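Local atomic coordinates of ADP-ribosylation factor guanine nucleotide-exchange factor SEC7 (Saccharomyces cerevisiae, PDB entry 4OIY), a protein that acts as a guanine nucleotide-exchange factor that activates ARF1 at the trans-Golgi network, supporting vesicle budding and Golgi traffic, through the Sec7 domain in this structure. Residues 25-30 with 42-47; 141-146 with 159-164. One frame throughout, in Å; residues are numbered along the deposited sequence.

Contact 1 (25-30 with 42-47)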
ATOM      1  N   LYS A  25      -2.893  -2.740  21.135  1.00 21.72           N
ATOM      2  CA  LYS A  25      -2.312  -2.849  22.475  1.00 22.30           C
ATOM      3  C   LYS A  25      -0.939  -2.178  22.578  1.00 21.74           C
ATOM      4  O   LYS A  25      -0.531  -1.759  23.664  1.00 21.43           O
ATOM      5  CB  LYS A  25      -2.211  -4.329  22.873  1.00 23.91           C
ATOM      6  CG  LYS A  25      -1.676  -4.599  24.272  1.00 25.34           C
ATOM      7  CD  LYS A  25      -1.985  -6.030  24.704  1.00 26.30           C
ATOM      8  CE  LYS A  25      -1.049  -6.509  25.802  1.00 27.05           C
ATOM      9  NZ  LYS A  25       0.281  -6.929  25.273  1.00 27.30           N
ATOM     10  N   ALA A  26      -0.222  -2.081  21.460  1.00 20.56           N
ATOM     11  CA  ALA A  26       1.126  -1.515  21.467  1.00 20.36           C
ATOM     12  C   ALA A  26       1.125   0.006  21.554  1.00 19.99           C
ATOM     13  O   ALA A  26       2.092   0.592  22.040  1.00 19.24           O
ATOM     14  CB  ALA A  26       1.913  -1.966  20.241  1.00 20.59           C
ATOM     15  N   ILE A  27       0.061   0.644  21.062  1.00 19.99           N
ATOM     16  CA  ILE A  27       0.045   2.106  20.966  1.00 20.20           C
ATOM     17  C   ILE A  27       0.187   2.722  22.360  1.00 20.32           C
ATOM     18  O   ILE A  27       1.130   3.478  22.582  1.00 19.08           O
ATOM     19  CB  ILE A  27      -1.193   2.658  20.211  1.00 20.53           C
ATOM     20  CG1 ILE A  27      -1.276   2.089  18.786  1.00 20.98           C
ATOM     21  CG2 ILE A  27      -1.175   4.184  20.172  1.00 20.43           C
ATOM     22  CD1 ILE A  27      -0.059   2.332  17.921  1.00 20.98           C
ATOM     23  N   PRO A  28      -0.713   2.362  23.311  1.00 21.11           N
ATOM     24  CA  PRO A  28      -0.572   2.933  24.654  1.00 22.08           C
ATOM     25  C   PRO A  28       0.708   2.527  25.377  1.00 21.93           C
ATOM     26  O   PRO A  28       1.110   3.234  26.296  1.00 23.11           O
ATOM     27  CB  PRO A  28      -1.790   2.380  25.410  1.00 22.05           C
ATOM     28  CG  PRO A  28      -2.758   1.981  24.357  1.00 22.22           C
ATOM     29  CD  PRO A  28      -1.905   1.500  23.224  1.00 21.85           C
ATOM     30  N   VAL A  29       1.327   1.408  24.990  1.00 21.83           N
ATOM     31  CA  VAL A  29       2.616   0.983  25.560  1.00 21.62           C
ATOM     32  C   VAL A  29       3.795   1.756  24.964  1.00 21.23           C
ATOM     33  O   VAL A  29       4.742   2.095  25.670  1.00 21.23           O
ATOM     34  CB  VAL A  29       2.864  -0.534  25.352  1.00 22.00           C
ATOM     35  CG1 VAL A  29       4.251  -0.935  25.844  1.00 22.23           C
ATOM     36  CG2 VAL A  29       1.792  -1.356  26.052  1.00 22.38           C
ATOM     37  N   LEU A  30       3.747   2.020  23.659  1.00 20.27           N
ATOM     38  CA  LEU A  30       4.774   2.818  22.996  1.00 20.23           C
ATOM     39  C   LEU A  30       4.838   4.248  23.544  1.00 20.51           C
ATOM     40  O   LEU A  30       5.921   4.813  23.665  1.00 20.89           O
ATOM     41  CB  LEU A  30       4.535   2.862  21.483  1.00 19.81           C
ATOM     42  CG  LEU A  30       4.862   1.588  20.696  1.00 19.40           C
ATOM     43  CD1 LEU A  30       4.110   1.588  19.374  1.00 19.27           C
ATOM     44  CD2 LEU A  30       6.361   1.464  20.463  1.00 19.37           C
ATOM     45  N   ILE A  42      -1.054  10.865  12.540  1.00 14.90           N
ATOM     46  CA  ILE A  42       0.247  11.148  11.944  1.00 15.37           C
ATOM     47  C   ILE A  42       1.400  10.540  12.756  1.00 14.86           C
ATOM     48  O   ILE A  42       2.324   9.964  12.176  1.00 14.46           O
ATOM     49  CB  ILE A  42       0.449  12.664  11.704  1.00 15.71           C
ATOM     50  CG1 ILE A  42      -0.530  13.141  10.627  1.00 16.13           C
ATOM     51  CG2 ILE A  42       1.883  12.954  11.271  1.00 15.96           C
ATOM     52  CD1 ILE A  42      -0.749  14.639  10.576  1.00 16.15           C
ATOM     53  N   SER A  43       1.340  10.639  14.084  1.00 14.49           N
ATOM     54  CA  SER A  43       2.383  10.056  14.924  1.00 14.33           C
ATOM     55  C   SER A  43       2.469   8.551  14.725  1.00 12.84           C
ATOM     56  O   SER A  43       3.558   8.012  14.547  1.00 13.07           O
ATOM     57  CB  SER A  43       2.151  10.371  16.396  1.00 15.02           C
ATOM     58  OG  SER A  43       2.283  11.762  16.619  1.00 16.33           O
ATOM     59  N   ILE A  44       1.315   7.895  14.725  1.00 12.22           N
ATOM     60  CA  ILE A  44       1.278   6.446  14.557  1.00 11.45           C
ATOM     61  C   ILE A  44       1.734   6.040  13.151  1.00 11.21           C
ATOM     62  O   ILE A  44       2.542   5.126  13.005  1.00 11.00           O
ATOM     63  CB  ILE A  44      -0.118   5.861  14.849  1.00 11.31           C
ATOM     64  CG1 ILE A  44      -0.515   6.093  16.319  1.00 11.53           C
ATOM     65  CG2 ILE A  44      -0.125   4.367  14.553  1.00 11.46           C
ATOM     66  CD1 ILE A  44      -1.956   5.747  16.621  1.00 11.57           C
ATOM     67  N   ALA A  45       1.223   6.713  12.123  1.00 11.01           N
ATOM     68  CA  ALA A  45       1.634   6.435  10.739  1.00 11.19           C
ATOM     69  C   ALA A  45       3.149   6.554  10.550  1.00 11.27           C
ATOM     70  O   ALA A  45       3.775   5.702   9.925  1.00 10.90           O
ATOM     71  CB  ALA A  45       0.911   7.363   9.773  1.00 11.38           C
ATOM     72  N   LYS A  46       3.741   7.612  11.098  1.00 11.76           N
ATOM     73  CA  LYS A  46       5.179   7.804  10.968  1.00 12.49           C
ATOM     74  C   LYS A  46       5.954   6.670  11.643  1.00 12.24           C
ATOM     75  O   LYS A  46       6.936   6.163  11.087  1.00 12.87           O
ATOM     76  CB  LYS A  46       5.588   9.159  11.544  1.00 13.27           C
ATOM     77  CG  LYS A  46       5.220  10.330  10.649  1.00 14.18           C
ATOM     78  CD  LYS A  46       5.665  11.650  11.270  1.00 15.07           C
ATOM     79  CE  LYS A  46       5.320  12.845  10.395  1.00 16.22           C
ATOM     80  NZ  LYS A  46       6.250  12.974   9.246  1.00 17.16           N
ATOM     81  N   TRP A  47       5.503   6.256  12.824  1.00 12.15           N
ATOM     82  CA  TRP A  47       6.142   5.148  13.538  1.00 12.15           C
ATOM     83  C   TRP A  47       6.068   3.837  12.739  1.00 12.03           C
ATOM     84  O   TRP A  47       7.052   3.098  12.653  1.00 12.15           O
ATOM     85  CB  TRP A  47       5.543   4.976  14.942  1.00 12.25           C
ATOM     86  CG  TRP A  47       6.276   3.947  15.775  1.00 12.34           C
ATOM     87  CD1 TRP A  47       7.415   4.138  16.514  1.00 12.40           C
ATOM     88  CD2 TRP A  47       5.921   2.572  15.940  1.00 11.91           C
ATOM     89  NE1 TRP A  47       7.782   2.966  17.131  1.00 12.51           N
ATOM     90  CE2 TRP A  47       6.891   1.984  16.785  1.00 12.28           C
ATOM     91  CE3 TRP A  47       4.881   1.775  15.450  1.00 11.85           C
ATOM     92  CZ2 TRP A  47       6.842   0.642  17.155  1.00 11.89           C
ATOM     93  CZ3 TRP A  47       4.835   0.438  15.827  1.00 11.61           C
ATOM     94  CH2 TRP A  47       5.807  -0.112  16.665  1.00 11.86           C
TER
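The backbone N of L30 donates to the O of A26 over 2.7 Å, closing the helical turn that presents the L30 side chain to W47. This is helix-helix packing in the all-helical Sec7 domain: 25-30, from helix 23-32, faces 42-47, from helix 41-50, and the contact itself is purely apolar. Just before L30 the helix kinks, because P28 has no N-H to give to the preceding turn. L30 and W47 reach out from opposite directions. With its CG anti to the backbone N (chi1 -173°), W47 swings the indole across toward helix 23-32, and L30 approaches one face of that ring with both methyls. L30 CD1 makes the CH-pi contact, 3.5 Å from the centroid of the six-membered ring of W47 and only 9° off the ring normal. L30 CD2 is at the same face but lies just outside the six-membered ring on its CZ2/CE2 side, 3.4 Å from CZ2 of W47. One turn back on each helix, I27 and I44 cross at about a right angle. All four of these side chains are buried. Y62 of helix 56-64 touches both isoleucines, while L30 also leans on C15 of helix 11-21 and on F35 and L36 in the connecting loop. Between the isoleucines the contact is reciprocal: I27 CD1 lies 3.9 Å from I44 CG2, and I27 CG2 lies 4.0 Å from I44 CD1.

Contact 2 (141-146 with 159-164)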
ATOM      1  N   ILE A 141      -2.238  -4.625 -10.310  1.00 10.25           N
ATOM      2  CA  ILE A 141      -2.068  -5.688  -9.313  1.00 10.88           C
ATOM      3  C   ILE A 141      -2.347  -7.052  -9.941  1.00 11.53           C
ATOM      4  O   ILE A 141      -1.608  -8.019  -9.718  1.00 11.43           O
ATOM      5  CB  ILE A 141      -2.981  -5.464  -8.088  1.00 11.10           C
ATOM      6  CG1 ILE A 141      -2.468  -4.280  -7.258  1.00 11.18           C
ATOM      7  CG2 ILE A 141      -3.038  -6.718  -7.214  1.00 11.11           C
ATOM      8  CD1 ILE A 141      -3.468  -3.754  -6.260  1.00 11.58           C
ATOM      9  N   MET A 142      -3.400  -7.131 -10.744  1.00 12.27           N
ATOM     10  CA  MET A 142      -3.748  -8.396 -11.409  1.00 13.35           C
ATOM     11  C   MET A 142      -2.682  -8.816 -12.414  1.00 12.77           C
ATOM     12  O   MET A 142      -2.343  -9.987 -12.514  1.00 12.49           O
ATOM     13  CB  MET A 142      -5.093  -8.287 -12.117  1.00 15.62           C
ATOM     14  CG  MET A 142      -5.480  -9.567 -12.829  1.00 17.68           C
ATOM     15  SD  MET A 142      -7.166  -9.559 -13.432  1.00 21.63           S
ATOM     16  CE  MET A 142      -7.217  -8.245 -14.624  1.00 21.01           C
ATOM     17  N   LEU A 143      -2.161  -7.849 -13.163  1.00 11.81           N
ATOM     18  CA  LEU A 143      -1.109  -8.122 -14.135  1.00 11.78           C
ATOM     19  C   LEU A 143       0.107  -8.659 -13.409  1.00 12.03           C
ATOM     20  O   LEU A 143       0.716  -9.636 -13.842  1.00 11.73           O
ATOM     21  CB  LEU A 143      -0.739  -6.843 -14.895  1.00 11.61           C
ATOM     22  CG  LEU A 143       0.452  -6.975 -15.844  1.00 11.60           C
ATOM     23  CD1 LEU A 143       0.160  -7.932 -16.988  1.00 11.61           C
ATOM     24  CD2 LEU A 143       0.863  -5.620 -16.375  1.00 11.60           C
ATOM     25  N   ASN A 144       0.445  -8.019 -12.293  1.00 12.34           N
ATOM     26  CA  ASN A 144       1.607  -8.413 -11.501  1.00 13.11           C
ATOM     27  C   ASN A 144       1.496  -9.859 -11.045  1.00 13.84           C
ATOM     28  O   ASN A 144       2.446 -10.628 -11.161  1.00 14.61           O
ATOM     29  CB  ASN A 144       1.741  -7.507 -10.275  1.00 12.99           C
ATOM     30  CG  ASN A 144       3.017  -7.764  -9.511  1.00 13.40           C
ATOM     31  OD1 ASN A 144       4.113  -7.566 -10.036  1.00 13.63           O
ATOM     32  ND2 ASN A 144       2.888  -8.205  -8.268  1.00 13.85           N
ATOM     33  N   THR A 145       0.323 -10.214 -10.537  1.00 14.57           N
ATOM     34  CA  THR A 145       0.040 -11.586 -10.125  1.00 15.41           C
ATOM     35  C   THR A 145       0.150 -12.552 -11.305  1.00 15.58           C
ATOM     36  O   THR A 145       0.847 -13.564 -11.216  1.00 15.65           O
ATOM     37  CB  THR A 145      -1.358 -11.682  -9.496  1.00 15.82           C
ATOM     38  OG1 THR A 145      -1.386 -10.924  -8.278  1.00 16.67           O
ATOM     39  CG2 THR A 145      -1.722 -13.121  -9.180  1.00 16.10           C
ATOM     40  N   ASP A 146      -0.511 -12.239 -12.416  1.00 15.67           N
ATOM     41  CA  ASP A 146      -0.555 -13.172 -13.547  1.00 16.23           C
ATOM     42  C   ASP A 146       0.794 -13.333 -14.234  1.00 16.49           C
ATOM     43  O   ASP A 146       1.066 -14.383 -14.799  1.00 17.15           O
ATOM     44  CB  ASP A 146      -1.634 -12.784 -14.564  1.00 16.83           C
ATOM     45  CG  ASP A 146      -3.048 -13.028 -14.044  1.00 17.40           C
ATOM     46  OD1 ASP A 146      -3.205 -13.512 -12.897  1.00 18.46           O
ATOM     47  OD2 ASP A 146      -4.001 -12.728 -14.792  1.00 18.96           O
ATOM     48  N   GLN A 159      -1.999  -7.534 -24.962  1.00 12.06           N
ATOM     49  CA  GLN A 159      -3.314  -7.298 -25.553  1.00 12.36           C
ATOM     50  C   GLN A 159      -4.428  -7.365 -24.506  1.00 12.54           C
ATOM     51  O   GLN A 159      -5.299  -6.494 -24.462  1.00 12.68           O
ATOM     52  CB  GLN A 159      -3.592  -8.274 -26.709  1.00 12.79           C
ATOM     53  CG  GLN A 159      -4.978  -8.103 -27.333  1.00 13.19           C
ATOM     54  CD  GLN A 159      -5.217  -6.719 -27.916  1.00 13.90           C
ATOM     55  OE1 GLN A 159      -4.283  -6.036 -28.315  1.00 15.07           O
ATOM     56  NE2 GLN A 159      -6.477  -6.305 -27.965  1.00 14.79           N
ATOM     57  N   GLU A 160      -4.392  -8.385 -23.653  1.00 12.67           N
ATOM     58  CA  GLU A 160      -5.399  -8.540 -22.608  1.00 12.89           C
ATOM     59  C   GLU A 160      -5.365  -7.394 -21.598  1.00 12.11           C
ATOM     60  O   GLU A 160      -6.409  -6.925 -21.152  1.00 11.86           O
ATOM     61  CB  GLU A 160      -5.243  -9.887 -21.909  1.00 14.01           C
ATOM     62  CG  GLU A 160      -5.774 -11.032 -22.756  1.00 15.39           C
ATOM     63  CD  GLU A 160      -5.310 -12.398 -22.294  1.00 17.08           C
ATOM     64  OE1 GLU A 160      -4.384 -12.484 -21.459  1.00 18.51           O
ATOM     65  OE2 GLU A 160      -5.878 -13.399 -22.785  1.00 19.31           O
ATOM     66  N   PHE A 161      -4.165  -6.940 -21.258  1.00 11.53           N
ATOM     67  CA  PHE A 161      -3.997  -5.809 -20.345  1.00 11.06           C
ATOM     68  C   PHE A 161      -4.620  -4.531 -20.934  1.00 11.40           C
ATOM     69  O   PHE A 161      -5.304  -3.785 -20.232  1.00 11.40           O
ATOM     70  CB  PHE A 161      -2.520  -5.625 -20.020  1.00 10.70           C
ATOM     71  CG  PHE A 161      -2.243  -4.480 -19.097  1.00 10.25           C
ATOM     72  CD1 PHE A 161      -2.695  -4.503 -17.782  1.00 10.16           C
ATOM     73  CD2 PHE A 161      -1.526  -3.387 -19.537  1.00 10.26           C
ATOM     74  CE1 PHE A 161      -2.436  -3.447 -16.927  1.00  9.96           C
ATOM     75  CE2 PHE A 161      -1.270  -2.326 -18.691  1.00 10.23           C
ATOM     76  CZ  PHE A 161      -1.731  -2.353 -17.388  1.00  9.99           C
ATOM     77  N   LEU A 162      -4.402  -4.292 -22.223  1.00 11.48           N
ATOM     78  CA  LEU A 162      -5.037  -3.173 -22.922  1.00 11.47           C
ATOM     79  C   LEU A 162      -6.552  -3.280 -22.868  1.00 11.90           C
ATOM     80  O   LEU A 162      -7.240  -2.305 -22.555  1.00 11.74           O
ATOM     81  CB  LEU A 162      -4.579  -3.104 -24.381  1.00 11.52           C
ATOM     82  CG  LEU A 162      -3.081  -2.925 -24.609  1.00 11.61           C
ATOM     83  CD1 LEU A 162      -2.795  -2.994 -26.098  1.00 11.85           C
ATOM     84  CD2 LEU A 162      -2.543  -1.632 -24.012  1.00 11.52           C
ATOM     85  N   GLU A 163      -7.080  -4.472 -23.144  1.00 12.32           N
ATOM     86  CA  GLU A 163      -8.531  -4.682 -23.117  1.00 12.98           C
ATOM     87  C   GLU A 163      -9.139  -4.402 -21.740  1.00 12.60           C
ATOM     88  O   GLU A 163     -10.212  -3.798 -21.629  1.00 12.77           O
ATOM     89  CB  GLU A 163      -8.872  -6.104 -23.546  1.00 13.92           C
ATOM     90  CG  GLU A 163      -8.602  -6.380 -25.017  1.00 15.04           C
ATOM     91  CD  GLU A 163      -8.705  -7.849 -25.365  1.00 15.99           C
ATOM     92  OE1 GLU A 163      -9.259  -8.619 -24.553  1.00 18.13           O
ATOM     93  OE2 GLU A 163      -8.226  -8.231 -26.457  1.00 17.12           O
ATOM     94  N   ASN A 164      -8.432  -4.832 -20.705  1.00 12.58           N
ATOM     95  CA  ASN A 164      -8.899  -4.700 -19.328  1.00 12.58           C
ATOM     96  C   ASN A 164      -9.030  -3.245 -18.872  1.00 12.39           C
ATOM     97  O   ASN A 164      -9.735  -2.954 -17.902  1.00 13.28           O
ATOM     98  CB  ASN A 164      -7.980  -5.470 -18.378  1.00 13.18           C
ATOM     99  CG  ASN A 164      -8.137  -6.976 -18.504  1.00 13.83           C
ATOM    100  OD1 ASN A 164      -9.094  -7.474 -19.109  1.00 14.82           O
ATOM    101  ND2 ASN A 164      -7.204  -7.713 -17.918  1.00 14.58           N
TER
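L143 and F161 meet at about a right angle, one methyl of the leucine placed over a face of the phenyl ring. In both, CG is anti to the backbone N (chi1 174° for L143), which carries the two groups into the gap between this pair of helices of the Sec7 domain. The touching branch is CD2 of L143, 4.0 Å from the centroid of the F161 ring in a CH-pi contact. It sits 14° off the ring normal, displaced toward the CD1-CE1 bond, and L143 CB adds a looser contact to F161 CD1. Both residues are buried, and their CA atoms are the nearest pair across the two segments. A second, more peripheral pair lies alongside. M142 runs out extended and then bends at its last torsion, bringing CE to within 3.3 Å of N164 ND2. The two side chains cross at about a right angle, and no hydrogen bond joins the two segments. On the side of 159-164 turned from this interface, Q159 NE2 bonds E163 OE2 over 3.0 Å through the anti lone pair of that oxygen. M156, in the loop between the helices, touches both M142 and N164. On the inner side L143 also meets F183 and I186 of helix 176-188, and F161 reaches S139 and L140 farther back on helix 130-148, so helix 158-164 packs along the side of 130-148 with 176-188 beside them.

Overall arrangement
From the N terminus, the chain passes helix 11-21 and enters helix 23-32, and contact 1 is made when helix 41-50 comes back against it, closing a connection with 11 residues between the segments. The chain then runs through helices 56-64, 68-79, 88-96 and 105-122 before reaching helix 130-148. Contact 2 forms when helix 158-164 returns beside it, with 12 residues between the segments. The two closures are in series, neither nested nor crossed. They lie on opposite sides of the chain's centre, their own centres 37 Å apart, so contact 1 ties helices of the N-terminal end together and contact 2 those toward the C terminus.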